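PDB 4C47: inner membrane lipoprotein SadB from Salmonella enterica, which is required for proper surface display of the trimeric autotransporter adhesin SadA and may take a direct part in its biogenesis. Local coordinates for residues 57-60 and 61-65; 100-104 and 105-109. One frame throughout, in Å; residues are numbered along the deposited sequence.

SadB shows how two kinds of local contact can serve different levels of one architecture. From the N terminus the chain runs through the long helix 8-71, and contact 1 (57-60 with 61-65) lies near the end of it, joining successive turns of the helix without closing any loop. The chain then enters the globular domain. There contact 2 (100-104 with 105-109) closes the tight turn between strands 91-102 and 105-114. The two contacts follow in series, neither nested nor crossed, with centres about 37 Å apart and nearest atoms about 22 Å apart. The first belongs to the trimeric coiled coil, the second to a beta-sandwich that each subunit forms separately.

Contact 1. Residues 57-60 and 61-65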
loop_
_atom_site.group_PDB
_atom_site.type_symbol
_atom_site.label_atom_id
_atom_site.label_comp_id
_atom_site.label_asym_id
_atom_site.label_seq_id
_atom_site.Cartn_x
_atom_site.Cartn_y
_atom_site.Cartn_z
ATOM N N THR A 57 -1.146 0.197 -10.100
ATOM C CA THR A 57 0.284 -0.066 -9.957
ATOM C C THR A 57 1.027 1.226 -9.638
ATOM O O THR A 57 1.860 1.265 -8.724
ATOM C CB THR A 57 0.895 -0.697 -11.228
ATOM O OG1 THR A 57 0.693 0.179 -12.344
ATOM C CG2 THR A 57 0.265 -2.044 -11.526
ATOM N N GLU A 58 0.707 2.282 -10.385
ATOM C CA GLU A 58 1.317 3.590 -10.151
ATOM C C GLU A 58 1.187 4.045 -8.694
ATOM O O GLU A 58 2.176 4.448 -8.079
ATOM C CB GLU A 58 0.721 4.650 -11.087
ATOM C CG GLU A 58 1.743 5.373 -11.955
ATOM C CD GLU A 58 2.682 6.266 -11.159
ATOM O OE1 GLU A 58 2.310 6.681 -10.040
ATOM O OE2 GLU A 58 3.793 6.553 -11.654
ATOM N N VAL A 59 -0.021 3.975 -8.139
ATOM C CA VAL A 59 -0.225 4.431 -6.759
ATOM C C VAL A 59 0.484 3.542 -5.728
ATOM O O VAL A 59 1.178 4.033 -4.819
ATOM C CB VAL A 59 -1.720 4.524 -6.405
ATOM C CG1 VAL A 59 -1.896 5.115 -5.018
ATOM C CG2 VAL A 59 -2.458 5.364 -7.435
ATOM N N VAL A 60 0.302 2.233 -5.883
ATOM C CA VAL A 60 0.919 1.254 -4.995
ATOM C C VAL A 60 2.437 1.434 -4.923
ATOM O O VAL A 60 3.030 1.352 -3.844
ATOM C CB VAL A 60 0.564 -0.184 -5.425
ATOM C CG1 VAL A 60 1.291 -1.198 -4.569
ATOM C CG2 VAL A 60 -0.941 -0.400 -5.342
ATOM N N GLY A 61 3.053 1.705 -6.071
ATOM C CA GLY A 61 4.479 1.979 -6.129
ATOM C C GLY A 61 4.910 3.113 -5.214
ATOM O O GLY A 61 5.835 2.957 -4.404
ATOM N N ARG A 62 4.233 4.254 -5.333
ATOM C CA ARG A 62 4.530 5.419 -4.505
ATOM C C ARG A 62 4.346 5.111 -3.026
ATOM O O ARG A 62 5.233 5.386 -2.216
ATOM C CB ARG A 62 3.644 6.609 -4.880
ATOM C CG ARG A 62 3.895 7.184 -6.261
ATOM C CD ARG A 62 3.284 8.575 -6.393
ATOM N NE ARG A 62 1.885 8.611 -5.971
ATOM C CZ ARG A 62 0.849 8.494 -6.796
ATOM N NH1 ARG A 62 1.047 8.334 -8.097
ATOM N NH2 ARG A 62 -0.388 8.538 -6.317
ATOM N N VAL A 63 3.191 4.550 -2.678
ATOM C CA VAL A 63 2.899 4.258 -1.276
ATOM C C VAL A 63 3.960 3.341 -0.648
ATOM O O VAL A 63 4.504 3.631 0.434
ATOM C CB VAL A 63 1.481 3.667 -1.113
ATOM C CG1 VAL A 63 1.334 2.977 0.225
ATOM C CG2 VAL A 63 0.428 4.758 -1.272
ATOM N N GLU A 64 4.272 2.253 -1.348
ATOM C CA GLU A 64 5.296 1.321 -0.889
ATOM C C GLU A 64 6.667 1.991 -0.767
ATOM O O GLU A 64 7.427 1.689 0.156
ATOM C CB GLU A 64 5.384 0.099 -1.808
ATOM C CG GLU A 64 6.195 -1.050 -1.218
ATOM C CD GLU A 64 6.905 -1.876 -2.274
ATOM O OE1 GLU A 64 6.650 -1.654 -3.475
ATOM O OE2 GLU A 64 7.725 -2.745 -1.904
ATOM N N ARG A 65 6.983 2.897 -1.694
ATOM C CA ARG A 65 8.225 3.663 -1.588
ATOM C C ARG A 65 8.254 4.498 -0.317
ATOM O O ARG A 65 9.275 4.558 0.366
ATOM C CB ARG A 65 8.439 4.572 -2.799
ATOM C CG ARG A 65 9.111 3.903 -3.982
ATOM C CD ARG A 65 9.987 4.891 -4.742
ATOM N NE ARG A 65 9.320 6.174 -4.947
ATOM C CZ ARG A 65 8.507 6.443 -5.966
ATOM N NH1 ARG A 65 8.253 5.515 -6.879
ATOM N NH2 ARG A 65 7.946 7.640 -6.070
#
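On the coiled-coil helix 8-71, close to its C-terminal end, Glu58 and Arg62 make the salt bridge expected of opposite charges one helical turn apart. Glu58 OE1 and Arg62 NH1 are the atoms that meet, 2.8 Å from each other. The carboxylate and guanidinium planes are turned 31° apart. The arginine chain leaves beside its backbone N and then bends at chi3 (-51°), which folds the guanidinium back along the preceding turn. One guanidinium face consequently lies over Val59 CA, which sits toward the rim, while Arg62 NH2 approaches both methyls of Val59, at 4.0 Å from CG1 and from CG2. The same NH2 has a long, weak ion pair with Glu64 of the second subunit.

Next to this pair runs the trimer interface of the coiled coil, in which Val59 shares by packing on Val60 of the second subunit. Val60 and Val63 both pack on valines of the two neighbouring subunits, a spacing consistent with the alternating three- and four-residue steps between core positions of a heptad. The helical i to i+4 bonds run on beneath them. Gly61 N bonds to Thr57 O at 2.9 Å. Val63 N meets Val59 O at 3.0 Å, its N-H...O angle nearly straight at 175°. Glu64 N reaches Val60 O at 2.9 Å, whereas Arg62 N to Glu58 O, at 3.4 Å, is the weak member. Val63 O also accepts a hydrogen bond from Gln67 of the second subunit, a polar link between helices beside the valine layer.

Contact 2. Residues 100-104 and 105-109; sequences EPIDN and GSVIH
Ile102 and Val107 meet through their CG2 methyls, 3.6 Å apart, on the face of the hairpin that also carries Glu100. Their side chains cross at about a right angle, and Ile102 CD1 reaches the same valine methyl. The isoleucine takes a first torsion that puts CG1 between its backbone N and carbonyl carbon (chi1 59°); that branch thereby lies against the backbone of Gly105, with CG1 3.4 Å from Gly105 C. Further along, Glu100 CB comes to the edge of the His109 ring, 4.4 Å from CD2 and near the ring plane.

Main-chain bonds hold these groups in place. Ile102 N gives a 2.8 Å bond to Gly105 O, approaching from above the carbonyl plane, and Gly105 N returns a longer one of 3.3 Å to Ile102 O, its donor 68° out of the plane of the Ile102 carbonyl. Glu100 N reaches Val107 O at 2.6 Å, in the carbonyl plane; the return bond from Val107 N to Glu100 O is modelled very short, and its length is doubtful. Between these two hydrogen-bonded pairs, Pro101 faces Ser106 as a non-hydrogen-bonded pair, both side chains on the other face and both touching Pro175. Ser106 OG hydrogen-bonds to Val173 O.

In the next shell, strand 164-171 lies beside 105-114. Val107 touches its Thr167 and Thr169, while the buried Ile108 packs on Leu170 of that strand and on Ile96 and Ile99 of strand 91-102. The reversal itself runs from Ile102 to Gly105, with Asn104 in the left-handed region (phi 64°). This is a beta hairpin with a two-residue loop, Asp103-Asn104, that forms a type II turn, linking neighbouring strands of one antiparallel sheet in the C-terminal beta-sandwich.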
loop_
_atom_site.group_PDB
_atom_site.type_symbol
_atom_site.label_atom_id
_atom_site.label_comp_id
_atom_site.label_asym_id
_atom_site.label_seq_id
_atom_site.Cartn_x
_atom_site.Cartn_y
_atom_site.Cartn_z
ATOM N N GLU A 100 37.742 6.326 5.323
ATOM C CA GLU A 100 39.156 5.983 5.231
ATOM C C GLU A 100 39.375 4.707 4.427
ATOM O O GLU A 100 38.571 3.780 4.501
ATOM C CB GLU A 100 39.753 5.831 6.632
ATOM C CG GLU A 100 41.018 6.636 6.857
ATOM C CD GLU A 100 40.807 8.120 6.625
ATOM O OE1 GLU A 100 40.208 8.780 7.499
ATOM O OE2 GLU A 100 41.237 8.624 5.566
ATOM N N PRO A 101 40.470 4.658 3.651
ATOM C CA PRO A 101 40.794 3.472 2.854
ATOM C C PRO A 101 41.566 2.414 3.638
ATOM O O PRO A 101 42.494 2.739 4.381
ATOM C CB PRO A 101 41.676 4.038 1.740
ATOM C CG PRO A 101 42.353 5.205 2.369
ATOM C CD PRO A 101 41.357 5.793 3.339
ATOM N N ILE A 102 41.171 1.156 3.469
ATOM C CA ILE A 102 41.924 0.034 4.015
ATOM C C ILE A 102 42.233 -0.957 2.906
ATOM O O ILE A 102 41.974 -0.688 1.732
ATOM C CB ILE A 102 41.162 -0.699 5.136
ATOM C CG1 ILE A 102 39.818 -1.223 4.620
ATOM C CG2 ILE A 102 40.978 0.211 6.336
ATOM C CD1 ILE A 102 39.128 -2.173 5.565
ATOM N N ASP A 103 42.790 -2.103 3.281
ATOM C CA ASP A 103 43.102 -3.141 2.312
ATOM C C ASP A 103 41.827 -3.635 1.634
ATOM O O ASP A 103 41.016 -4.332 2.250
ATOM C CB ASP A 103 43.846 -4.300 2.977
ATOM C CG ASP A 103 44.353 -5.319 1.973
ATOM O OD1 ASP A 103 44.494 -4.959 0.784
ATOM O OD2 ASP A 103 44.617 -6.475 2.368
ATOM N N ASN A 104 41.657 -3.244 0.373
ATOM C CA ASN A 104 40.523 -3.663 -0.450
ATOM C C ASN A 104 39.166 -3.173 0.063
ATOM O O ASN A 104 38.128 -3.747 -0.260
ATOM C CB ASN A 104 40.521 -5.188 -0.623
ATOM C CG ASN A 104 39.627 -5.650 -1.758
ATOM O OD1 ASN A 104 39.383 -4.909 -2.710
ATOM N ND2 ASN A 104 39.122 -6.874 -1.655
ATOM N N GLY A 105 39.162 -2.107 0.855
ATOM C CA GLY A 105 37.911 -1.608 1.391
ATOM C C GLY A 105 37.945 -0.191 1.920
ATOM O O GLY A 105 38.960 0.499 1.841
ATOM N N SER A 106 36.810 0.240 2.460
ATOM C CA SER A 106 36.702 1.543 3.094
ATOM C C SER A 106 36.359 1.370 4.561
ATOM O O SER A 106 35.789 0.358 4.963
ATOM C CB SER A 106 35.616 2.380 2.422
ATOM O OG SER A 106 35.811 2.423 1.025
ATOM N N VAL A 107 36.710 2.364 5.362
ATOM C CA VAL A 107 36.285 2.389 6.747
ATOM C C VAL A 107 35.617 3.724 7.022
ATOM O O VAL A 107 36.186 4.782 6.756
ATOM C CB VAL A 107 37.457 2.135 7.712
ATOM C CG1 VAL A 107 37.157 2.700 9.088
ATOM C CG2 VAL A 107 37.744 0.646 7.799
ATOM N N ILE A 108 34.390 3.667 7.525
ATOM C CA ILE A 108 33.656 4.875 7.860
ATOM C C ILE A 108 33.673 5.107 9.359
ATOM O O ILE A 108 33.144 4.304 10.128
ATOM C CB ILE A 108 32.192 4.795 7.405
ATOM C CG1 ILE A 108 32.110 4.496 5.908
ATOM C CG2 ILE A 108 31.462 6.088 7.745
ATOM C CD1 ILE A 108 30.692 4.412 5.387
ATOM N N HIS A 109 34.290 6.207 9.772
ATOM C CA HIS A 109 34.237 6.622 11.165
ATOM C C HIS A 109 33.082 7.589 11.322
ATOM O O HIS A 109 33.021 8.603 10.633
ATOM C CB HIS A 109 35.546 7.291 11.581
ATOM C CG HIS A 109 36.742 6.404 11.456
ATOM N ND1 HIS A 109 37.210 5.637 12.501
ATOM C CD2 HIS A 109 37.559 6.150 10.407
ATOM C CE1 HIS A 109 38.267 4.953 12.102
ATOM N NE2 HIS A 109 38.502 5.247 10.836
#